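PDB 5KF0: aldehyde dehydrogenase from Burkholderia vietnamiensis, which probably oxidises aldehydes to carboxylic acids with a nicotinamide cofactor, as its family does, and binds NADPH. Local coordinates for residues 12-17 / 41-46; 157-162 / 182-187; 193-198 / 213-218. One frame throughout, in Å; residues are numbered along the deposited sequence.

Interaction 1. Residues 12-17 / 41-46; sequences DTYPYY and TRVALA
T13 pairs with R42 and Y14 with V43 in a parallel ladder, where Y14 takes a hydrogen bond from A44 N to its O and gives one from its N to R42 O (3.0 Å). These strands, 13-18 and 39-43, are the inner pair of a small four-stranded mixed sheet near the start of the chain, flanked by 21-23 and 29-32, and they illustrate how a two-residue ladder can be extended at one end by a backbone bond and a water, at the other by a tyrosine ring. At the first end, D12 O receives R42 N from above its carbonyl plane, 36° out of it, and a water that bridges to R42 NH1. The alternation of the strands sends T13 and R42 to one face and Y14 and V43 to the other, where Y14 CB meets V43 CG1 at 3.9 Å. The Y14 ring and the T41 side chain cross at about a right angle, with T41 OG1 in the plane of the ring, 3.4 Å from Y14 CD2 at its edge. K11 secures both groups, its O bonded to T41 OG1 and its N to Y14 OH. Helix 192-202 lies against this face through V192.

The ladder ends at Y14; past P15 the Y16 side chain takes over the contact. Its CG sits between the backbone N and the carbonyl carbon (chi1 58°), and the ring reaches the loop that follows strand 39-43. Y16 CD2 approaches A44 CB to 3.5 Å, while A46 CB makes an off-centre CH-pi contact 4.3 Å from the Y16 ring centroid. A44 O, buried here in the plane of that ring at its edge, has no hydrogen-bonding partner. Y16 OH is 2.9 Å from a water that gives a weak hydrogen bond to L45 O.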
# COMPACT_ATOMS: atom_id res chain seq x y z
N ASP A 12 -32.94 -22.53 -28.62
CA ASP A 12 -33.70 -21.86 -29.67
C ASP A 12 -34.15 -20.48 -29.24
O ASP A 12 -34.32 -19.59 -30.10
CB ASP A 12 -34.94 -22.68 -30.04
CG ASP A 12 -34.61 -23.91 -30.86
OD1 ASP A 12 -33.48 -24.00 -31.38
OD2 ASP A 12 -35.50 -24.76 -31.01
N THR A 13 -34.39 -20.28 -27.94
CA THR A 13 -34.77 -18.99 -27.38
C THR A 13 -34.06 -18.80 -26.04
O THR A 13 -33.73 -19.77 -25.36
CB THR A 13 -36.28 -18.85 -27.16
OG1 THR A 13 -36.69 -19.75 -26.12
CG2 THR A 13 -37.08 -19.18 -28.43
N TYR A 14 -33.86 -17.53 -25.67
CA TYR A 14 -33.31 -17.13 -24.38
C TYR A 14 -34.19 -16.06 -23.75
O TYR A 14 -34.73 -15.20 -24.46
CB TYR A 14 -31.86 -16.58 -24.51
CG TYR A 14 -30.85 -17.67 -24.79
CD1 TYR A 14 -30.09 -18.23 -23.77
CD2 TYR A 14 -30.66 -18.15 -26.08
CE1 TYR A 14 -29.16 -19.22 -24.03
CE2 TYR A 14 -29.74 -19.15 -26.35
CZ TYR A 14 -29.00 -19.68 -25.32
OH TYR A 14 -28.09 -20.68 -25.59
N PRO A 15 -34.34 -16.08 -22.43
CA PRO A 15 -35.01 -14.98 -21.73
C PRO A 15 -34.02 -13.86 -21.46
O PRO A 15 -32.81 -14.01 -21.64
CB PRO A 15 -35.45 -15.64 -20.43
CG PRO A 15 -34.28 -16.57 -20.12
CD PRO A 15 -33.77 -17.06 -21.48
N TYR A 16 -34.54 -12.72 -21.01
CA TYR A 16 -33.66 -11.77 -20.33
C TYR A 16 -33.81 -11.96 -18.83
O TYR A 16 -34.67 -12.70 -18.36
CB TYR A 16 -33.90 -10.31 -20.76
CG TYR A 16 -35.27 -9.69 -20.59
CD1 TYR A 16 -35.86 -9.54 -19.33
CD2 TYR A 16 -35.94 -9.16 -21.68
CE1 TYR A 16 -37.10 -8.94 -19.18
CE2 TYR A 16 -37.18 -8.56 -21.55
CZ TYR A 16 -37.76 -8.45 -20.30
OH TYR A 16 -38.99 -7.85 -20.15
N TYR A 17 -32.93 -11.31 -18.07
CA TYR A 17 -32.90 -11.48 -16.62
C TYR A 17 -33.22 -10.16 -15.96
O TYR A 17 -32.48 -9.18 -16.11
CB TYR A 17 -31.56 -12.05 -16.17
CG TYR A 17 -31.52 -13.54 -16.46
CD1 TYR A 17 -31.87 -14.47 -15.50
CD2 TYR A 17 -31.22 -14.00 -17.74
CE1 TYR A 17 -31.89 -15.83 -15.78
CE2 TYR A 17 -31.23 -15.36 -18.04
CZ TYR A 17 -31.56 -16.26 -17.05
OH TYR A 17 -31.58 -17.62 -17.33
N THR A 41 -30.47 -18.00 -32.89
CA THR A 41 -31.35 -18.05 -31.73
C THR A 41 -32.10 -16.73 -31.67
O THR A 41 -31.77 -15.77 -32.37
CB THR A 41 -30.55 -18.30 -30.43
OG1 THR A 41 -31.46 -18.48 -29.33
CG2 THR A 41 -29.63 -17.12 -30.12
N ARG A 42 -33.14 -16.70 -30.83
CA ARG A 42 -33.93 -15.50 -30.62
C ARG A 42 -33.97 -15.23 -29.13
O ARG A 42 -34.17 -16.15 -28.34
CB ARG A 42 -35.34 -15.65 -31.20
CG ARG A 42 -35.33 -15.80 -32.71
CD ARG A 42 -36.72 -15.87 -33.31
NE ARG A 42 -36.66 -15.84 -34.77
CZ ARG A 42 -36.40 -16.91 -35.52
NH1 ARG A 42 -36.18 -18.09 -34.95
NH2 ARG A 42 -36.35 -16.81 -36.85
N VAL A 43 -33.76 -13.98 -28.73
CA VAL A 43 -33.71 -13.66 -27.31
C VAL A 43 -34.71 -12.56 -27.01
O VAL A 43 -35.14 -11.80 -27.89
CB VAL A 43 -32.29 -13.26 -26.84
CG1 VAL A 43 -31.22 -14.16 -27.48
CG2 VAL A 43 -32.01 -11.81 -27.11
N ALA A 44 -35.11 -12.49 -25.74
CA ALA A 44 -36.06 -11.48 -25.30
C ALA A 44 -35.43 -10.09 -25.33
O ALA A 44 -34.33 -9.88 -24.80
CB ALA A 44 -36.57 -11.81 -23.90
N LEU A 45 -36.14 -9.14 -25.94
CA LEU A 45 -35.69 -7.76 -26.05
C LEU A 45 -36.37 -6.93 -24.97
O LEU A 45 -37.61 -6.92 -24.88
CB LEU A 45 -36.04 -7.21 -27.44
CG LEU A 45 -35.55 -5.81 -27.77
CD1 LEU A 45 -34.02 -5.79 -27.90
CD2 LEU A 45 -36.24 -5.31 -29.04
N ALA A 46 -35.58 -6.26 -24.14
CA ALA A 46 -36.14 -5.45 -23.05
C ALA A 46 -36.58 -4.09 -23.57
O ALA A 46 -35.81 -3.40 -24.24
CB ALA A 46 -35.10 -5.29 -21.94
O HOH W 1 -36.25 -19.25 -32.04
O HOH W 2 -39.62 -6.04 -22.31

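Interaction 2. Residues 157-162 / 182-187; sequences FISPFN and FVLKPA. With NDP (NADPH dihydro-nicotinamide-adenine-dinucleotide phosphate), chain E.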
# COMPACT_ATOMS: atom_id res chain seq x y z
N PHE A 157 -24.01 -0.82 -16.94
CA PHE A 157 -22.92 -1.46 -17.67
C PHE A 157 -23.33 -1.67 -19.12
O PHE A 157 -24.40 -2.23 -19.39
CB PHE A 157 -22.57 -2.83 -17.06
CG PHE A 157 -21.95 -2.75 -15.69
CD1 PHE A 157 -21.24 -1.62 -15.28
CD2 PHE A 157 -22.05 -3.83 -14.81
CE1 PHE A 157 -20.66 -1.57 -14.02
CE2 PHE A 157 -21.45 -3.79 -13.56
CZ PHE A 157 -20.76 -2.66 -13.16
N ILE A 158 -22.48 -1.24 -20.05
CA ILE A 158 -22.72 -1.41 -21.48
C ILE A 158 -21.46 -2.03 -22.09
O ILE A 158 -20.36 -1.51 -21.88
CB ILE A 158 -23.04 -0.07 -22.17
CG1 ILE A 158 -24.35 0.52 -21.64
CG2 ILE A 158 -23.10 -0.25 -23.69
CD1 ILE A 158 -24.62 1.96 -22.14
N SER A 159 -21.62 -3.11 -22.87
CA SER A 159 -20.49 -3.86 -23.39
C SER A 159 -20.59 -4.06 -24.90
O SER A 159 -21.68 -3.93 -25.48
CB SER A 159 -20.39 -5.23 -22.68
OG SER A 159 -21.59 -5.99 -22.78
N PRO A 160 -19.46 -4.37 -25.57
CA PRO A 160 -19.46 -4.41 -27.04
C PRO A 160 -19.54 -5.81 -27.61
O PRO A 160 -19.65 -6.80 -26.87
CB PRO A 160 -18.13 -3.76 -27.39
CG PRO A 160 -17.23 -4.32 -26.31
CD PRO A 160 -18.09 -4.38 -25.04
N PHE A 161 -19.48 -5.92 -28.94
CA PHE A 161 -19.73 -7.22 -29.56
C PHE A 161 -18.52 -8.13 -29.55
O PHE A 161 -18.70 -9.35 -29.71
CB PHE A 161 -20.21 -7.05 -31.02
CG PHE A 161 -19.07 -6.87 -32.02
CD1 PHE A 161 -18.43 -7.96 -32.59
CD2 PHE A 161 -18.65 -5.59 -32.38
CE1 PHE A 161 -17.38 -7.79 -33.50
CE2 PHE A 161 -17.62 -5.41 -33.28
CZ PHE A 161 -16.99 -6.51 -33.85
N ASN A 162 -17.30 -7.60 -29.45
CA ASN A 162 -16.18 -8.40 -29.96
C ASN A 162 -15.56 -9.32 -28.92
O ASN A 162 -15.13 -10.43 -29.27
CB ASN A 162 -15.10 -7.51 -30.57
CG ASN A 162 -14.47 -6.58 -29.56
OD1 ASN A 162 -15.15 -6.00 -28.72
ND2 ASN A 162 -13.16 -6.43 -29.65
N PHE A 182 -26.28 -4.10 -10.33
CA PHE A 182 -25.96 -3.59 -11.66
C PHE A 182 -27.01 -4.03 -12.67
O PHE A 182 -27.69 -5.05 -12.49
CB PHE A 182 -24.57 -4.05 -12.13
CG PHE A 182 -24.48 -5.53 -12.37
CD1 PHE A 182 -24.82 -6.07 -13.62
CD2 PHE A 182 -24.06 -6.40 -11.36
CE1 PHE A 182 -24.74 -7.44 -13.85
CE2 PHE A 182 -23.98 -7.77 -11.58
CZ PHE A 182 -24.33 -8.30 -12.82
N VAL A 183 -27.10 -3.27 -13.75
CA VAL A 183 -27.91 -3.61 -14.91
C VAL A 183 -26.97 -3.60 -16.11
O VAL A 183 -26.36 -2.56 -16.41
CB VAL A 183 -29.07 -2.63 -15.13
CG1 VAL A 183 -29.95 -3.09 -16.30
CG2 VAL A 183 -29.93 -2.49 -13.84
N LEU A 184 -26.83 -4.74 -16.78
CA LEU A 184 -25.92 -4.90 -17.91
C LEU A 184 -26.72 -4.95 -19.21
O LEU A 184 -27.67 -5.73 -19.33
CB LEU A 184 -25.09 -6.18 -17.77
CG LEU A 184 -24.27 -6.62 -19.00
CD1 LEU A 184 -23.16 -5.61 -19.32
CD2 LEU A 184 -23.69 -8.03 -18.82
N LYS A 185 -26.33 -4.12 -20.17
CA LYS A 185 -26.86 -4.18 -21.53
C LYS A 185 -25.77 -4.71 -22.45
O LYS A 185 -24.82 -3.97 -22.77
CB LYS A 185 -27.33 -2.80 -22.01
CG LYS A 185 -28.17 -2.89 -23.29
CD LYS A 185 -28.13 -1.59 -24.11
CE LYS A 185 -26.88 -1.55 -25.00
NZ LYS A 185 -26.93 -2.65 -26.02
N PRO A 186 -25.84 -5.96 -22.88
CA PRO A 186 -24.84 -6.47 -23.82
C PRO A 186 -25.10 -5.92 -25.21
O PRO A 186 -26.15 -5.32 -25.49
CB PRO A 186 -25.06 -7.99 -23.76
CG PRO A 186 -26.57 -8.09 -23.56
CD PRO A 186 -26.92 -6.93 -22.63
N ALA A 187 -24.15 -6.16 -26.10
CA ALA A 187 -24.35 -5.82 -27.51
C ALA A 187 -25.45 -6.69 -28.11
O ALA A 187 -25.49 -7.90 -27.89
CB ALA A 187 -23.05 -6.01 -28.30
PA NDP E . -20.40 0.23 -30.27
O1A NDP E . -19.97 1.56 -29.74
O2A NDP E . -21.02 0.33 -31.66
O5B NDP E . -21.41 -0.51 -29.30
C5B NDP E . -20.94 -0.84 -27.97
C4B NDP E . -22.13 -0.97 -27.06
O4B NDP E . -22.74 0.33 -26.87
C3B NDP E . -23.25 -1.88 -27.57
O3B NDP E . -23.88 -2.55 -26.49
C2B NDP E . -24.22 -0.87 -28.19
O2B NDP E . -25.59 -1.31 -28.27
C1B NDP E . -24.12 0.23 -27.14
N9A NDP E . -24.61 1.53 -27.58
C8A NDP E . -24.32 2.21 -28.74
N7A NDP E . -24.87 3.39 -28.81
C5A NDP E . -25.58 3.50 -27.62
C6A NDP E . -26.38 4.53 -27.08
N6A NDP E . -26.64 5.68 -27.71
N1A NDP E . -26.92 4.32 -25.86
C2A NDP E . -26.68 3.16 -25.24
N3A NDP E . -25.95 2.12 -25.65
C4A NDP E . -25.43 2.36 -26.86
O3 NDP E . -19.14 -0.74 -30.32
PN NDP E . -18.92 -2.21 -30.87
O1N NDP E . -19.89 -3.14 -30.22
O2N NDP E . -18.99 -2.14 -32.38
O5D NDP E . -17.46 -2.61 -30.41
C5D NDP E . -16.25 -2.17 -31.04
C4D NDP E . -15.72 -0.97 -30.30
O4D NDP E . -15.48 -1.31 -28.91
C3D NDP E . -14.38 -0.47 -30.86
O3D NDP E . -14.31 0.95 -30.94
C2D NDP E . -13.38 -1.05 -29.86
O2D NDP E . -12.11 -0.41 -29.79
C1D NDP E . -14.16 -0.93 -28.56
N1N NDP E . -13.58 -1.85 -27.59
C2N NDP E . -12.99 -1.39 -26.43
C3N NDP E . -12.31 -2.19 -25.60
C7N NDP E . -11.75 -1.71 -24.30
O7N NDP E . -11.71 -2.51 -23.36
N7N NDP E . -11.26 -0.48 -24.23
C4N NDP E . -12.06 -3.61 -25.97
C5N NDP E . -13.00 -4.06 -27.04
C6N NDP E . -13.63 -3.19 -27.80
P2B NDP E . -26.12 -2.16 -29.57
O1X NDP E . -24.95 -2.51 -30.41
O2X NDP E . -26.87 -3.30 -28.94
O3X NDP E . -27.11 -1.26 -30.29
O HOH W 3 -21.74 -7.51 -25.15
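F157 and F182 meet where two parallel strands of a beta-alpha-beta unit, joined through helix 164-178, run side by side in the Rossmann-like cofactor domain. Their side chains cross at about a right angle; the ring planes are only 29° apart but slid so far that they barely overlap. F182 CG sits between its backbone N and carbonyl carbon (chi1 67°), and F157 CE2 comes within 3.4 Å of F182 CB. L184 CD1 packs on F157 CB. Backbone bonds zip the pair: F157 N to V183 O, K185 N to F157 O, the shortest of the three at 2.8 Å, and a weak one from S159 N to K185 O.

Toward the ends of the strands, side chain and backbone both turn to the cofactor. I158 CG2, anti to its backbone N, meets NADPH O4B at 3.3 Å. K185 also starts with CG anti to N, then bends at chi3 (83°) and chi4, and its NZ lies 2.8 Å from P186 O. NADPH O2B, O3B and the phosphate oxygen O2X, with A216 O, bring its acceptors to five, among which three ammonium hydrogens must be shared. S159 O accepts from O3B, and F161 N donates to O1N of the diphosphate at 3.1 Å. S159 OG, P160 O and A187 N share one water. A lysine so held probably helps to neutralise the phosphate on O2B, consistent with the binding of NADPH.

Interaction 3. Residues 193-198 / 213-218; sequences GALIIA and VLPAHR. With NDP (NADPH dihydro-nicotinamide-adenine-dinucleotide phosphate), chain E.
V213 lays its isopropyl group over the side of helix 192-202 that faces the loop, spanning A194, L195 and A198. With CG1 anti to its backbone N (chi1 177°), the valine splits its two methyls along the helix: CG1 reaches A194 CB at 3.9 Å and L195 CD2 at 3.8 Å, while CG2 touches A198 CB at 3.6 Å. A194 and A198, one turn apart and both pointing toward the loop, present only a methyl each, and this lets the valine come close to the helix. L195 leaves the helix beside them with CG anti to its carbonyl carbon. Its two methyls divide the work, CD2 on V213 and CD1 on P215 CG at 4.2 Å, a looser touch. The contact is thus entirely apolar, a case of small helix residues receiving the end of a beta-strand.

Further along the same loop the chemistry changes completely, because R218 belongs to the NADPH pocket. Its chain bends at chi3 (68°), and NE lies 2.9 Å from the phosphate oxygen O3X, to which the backbone N of R218 also donates. NH2 serves two groups at once, O1X of that phosphate and O2A of the diphosphate. Adenine C8A sits over one face of the guanidinium, 3.5 Å from its plane, above its centre. Such a grip, laid over C8A of the base and bonded to the phosphate on the ribose, is consistent with recognition of a phosphorylated cofactor.

The surroundings are layered: helix 192-202 lies over V213, the side chain of L214 touches I51 and A54 of helix 48-60, and strand 13-18 borders both segments, Y14 and Y17 on the helix at L195 and A198, Y16 on the loop at P215.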
# COMPACT_ATOMS: atom_id res chain seq x y z
N GLY A 193 -23.86 -14.79 -24.68
CA GLY A 193 -22.87 -15.01 -23.64
C GLY A 193 -23.25 -14.34 -22.33
O GLY A 193 -23.21 -14.97 -21.26
N ALA A 194 -23.65 -13.07 -22.39
CA ALA A 194 -24.10 -12.35 -21.20
C ALA A 194 -25.31 -13.02 -20.55
O ALA A 194 -25.43 -13.01 -19.31
CB ALA A 194 -24.42 -10.90 -21.56
N LEU A 195 -26.21 -13.59 -21.35
CA LEU A 195 -27.38 -14.25 -20.79
C LEU A 195 -27.02 -15.60 -20.17
O LEU A 195 -27.73 -16.07 -19.27
CB LEU A 195 -28.46 -14.42 -21.85
CG LEU A 195 -29.01 -13.09 -22.35
CD1 LEU A 195 -29.91 -13.31 -23.56
CD2 LEU A 195 -29.77 -12.33 -21.24
N ILE A 196 -25.95 -16.25 -20.62
CA ILE A 196 -25.49 -17.45 -19.93
C ILE A 196 -24.84 -17.07 -18.59
O ILE A 196 -25.06 -17.73 -17.56
CB ILE A 196 -24.53 -18.27 -20.81
CG1 ILE A 196 -25.27 -18.82 -22.03
CG2 ILE A 196 -23.92 -19.42 -20.00
CD1 ILE A 196 -24.34 -19.40 -23.08
N ILE A 197 -24.04 -16.00 -18.59
CA ILE A 197 -23.53 -15.45 -17.33
C ILE A 197 -24.69 -15.16 -16.38
O ILE A 197 -24.65 -15.53 -15.20
CB ILE A 197 -22.68 -14.19 -17.59
CG1 ILE A 197 -21.40 -14.53 -18.35
CG2 ILE A 197 -22.36 -13.48 -16.28
CD1 ILE A 197 -20.53 -13.32 -18.69
N ALA A 198 -25.76 -14.54 -16.90
CA ALA A 198 -26.92 -14.23 -16.07
C ALA A 198 -27.58 -15.49 -15.52
O ALA A 198 -28.00 -15.52 -14.36
CB ALA A 198 -27.93 -13.40 -16.86
N VAL A 213 -29.82 -8.47 -16.65
CA VAL A 213 -29.10 -8.49 -17.92
C VAL A 213 -30.16 -8.34 -19.01
O VAL A 213 -30.99 -9.23 -19.20
CB VAL A 213 -28.26 -9.76 -18.11
CG1 VAL A 213 -27.58 -9.76 -19.49
CG2 VAL A 213 -27.20 -9.88 -16.99
N LEU A 214 -30.15 -7.20 -19.69
CA LEU A 214 -31.26 -6.79 -20.55
C LEU A 214 -30.76 -6.47 -21.95
O LEU A 214 -30.16 -5.39 -22.15
CB LEU A 214 -31.98 -5.57 -19.96
CG LEU A 214 -32.59 -5.71 -18.57
CD1 LEU A 214 -33.25 -4.40 -18.17
CD2 LEU A 214 -33.60 -6.85 -18.53
N PRO A 215 -31.00 -7.33 -22.93
CA PRO A 215 -30.72 -6.95 -24.31
C PRO A 215 -31.61 -5.79 -24.73
O PRO A 215 -32.80 -5.77 -24.43
CB PRO A 215 -31.04 -8.22 -25.11
CG PRO A 215 -31.05 -9.34 -24.07
CD PRO A 215 -31.54 -8.69 -22.81
N ALA A 216 -31.01 -4.81 -25.41
CA ALA A 216 -31.75 -3.65 -25.90
C ALA A 216 -30.89 -2.97 -26.95
O ALA A 216 -29.67 -2.86 -26.78
CB ALA A 216 -32.07 -2.66 -24.77
N HIS A 217 -31.52 -2.54 -28.04
CA HIS A 217 -30.80 -1.79 -29.06
C HIS A 217 -30.45 -0.40 -28.55
O HIS A 217 -31.13 0.17 -27.70
CB HIS A 217 -31.65 -1.67 -30.33
CG HIS A 217 -31.96 -2.98 -30.98
ND1 HIS A 217 -31.02 -3.71 -31.67
CD2 HIS A 217 -33.12 -3.68 -31.06
CE1 HIS A 217 -31.58 -4.81 -32.14
NE2 HIS A 217 -32.85 -4.81 -31.79
N ARG A 218 -29.37 0.17 -29.12
CA ARG A 218 -28.93 1.51 -28.72
C ARG A 218 -30.07 2.52 -28.75
O ARG A 218 -30.16 3.39 -27.88
CB ARG A 218 -27.79 1.97 -29.63
CG ARG A 218 -28.06 1.88 -31.13
CD ARG A 218 -26.76 2.06 -31.89
NE ARG A 218 -25.87 0.91 -31.68
CZ ARG A 218 -24.57 0.89 -31.97
NH1 ARG A 218 -23.98 1.97 -32.48
NH2 ARG A 218 -23.87 -0.20 -31.74
PA NDP E . -20.40 0.23 -30.27
O1A NDP E . -19.97 1.56 -29.74
O2A NDP E . -21.02 0.33 -31.66
O5B NDP E . -21.41 -0.51 -29.30
C5B NDP E . -20.94 -0.84 -27.97
C4B NDP E . -22.13 -0.97 -27.06
O4B NDP E . -22.74 0.33 -26.87
C3B NDP E . -23.25 -1.88 -27.57
O3B NDP E . -23.88 -2.55 -26.49
C2B NDP E . -24.22 -0.87 -28.19
O2B NDP E . -25.59 -1.31 -28.27
C1B NDP E . -24.12 0.23 -27.14
N9A NDP E . -24.61 1.53 -27.58
C8A NDP E . -24.32 2.21 -28.74
N7A NDP E . -24.87 3.39 -28.81
C5A NDP E . -25.58 3.50 -27.62
C6A NDP E . -26.38 4.53 -27.08
N6A NDP E . -26.64 5.68 -27.71
N1A NDP E . -26.92 4.32 -25.86
C2A NDP E . -26.68 3.16 -25.24
N3A NDP E . -25.95 2.12 -25.65
C4A NDP E . -25.43 2.36 -26.86
O3 NDP E . -19.14 -0.74 -30.32
PN NDP E . -18.92 -2.21 -30.87
O1N NDP E . -19.89 -3.14 -30.22
O2N NDP E . -18.99 -2.14 -32.38
O5D NDP E . -17.46 -2.61 -30.41
C5D NDP E . -16.25 -2.17 -31.04
C4D NDP E . -15.72 -0.97 -30.30
O4D NDP E . -15.48 -1.31 -28.91
C3D NDP E . -14.38 -0.47 -30.86
O3D NDP E . -14.31 0.95 -30.94
C2D NDP E . -13.38 -1.05 -29.86
O2D NDP E . -12.11 -0.41 -29.79
C1D NDP E . -14.16 -0.93 -28.56
N1N NDP E . -13.58 -1.85 -27.59
C2N NDP E . -12.99 -1.39 -26.43
C3N NDP E . -12.31 -2.19 -25.60
C7N NDP E . -11.75 -1.71 -24.30
O7N NDP E . -11.71 -2.51 -23.36
N7N NDP E . -11.26 -0.48 -24.23
C4N NDP E . -12.06 -3.61 -25.97
C5N NDP E . -13.00 -4.06 -27.04
C6N NDP E . -13.63 -3.19 -27.80
P2B NDP E . -26.12 -2.16 -29.57
O1X NDP E . -24.95 -2.51 -30.41
O2X NDP E . -26.87 -3.30 -28.94
O3X NDP E . -27.11 -1.26 -30.29

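Interaction 3 is the one that touches both others, whereas interactions 1 and 2 stay about 7 Å apart at their nearest atoms. Y17 O meets V213 N at 2.8 Å and A46 N meets P215 O, tying the N-terminal region to the end of strand 211-213 and the loop after it; L184 O to L214 N joins that loop to strand 182-185. Interactions 2 and 3 are entirely buried, and 2 lies closest to the chain centre. Interaction 1, the most peripheral, is mostly buried, with D12 exposed at its edge. Interactions 1 and 2 use parallel strand pairing, one continued by tyrosine packing and waters, the other by cofactor binding. Interaction 3 replaces pairing with methyl contacts, yet shares NADPH with interaction 2.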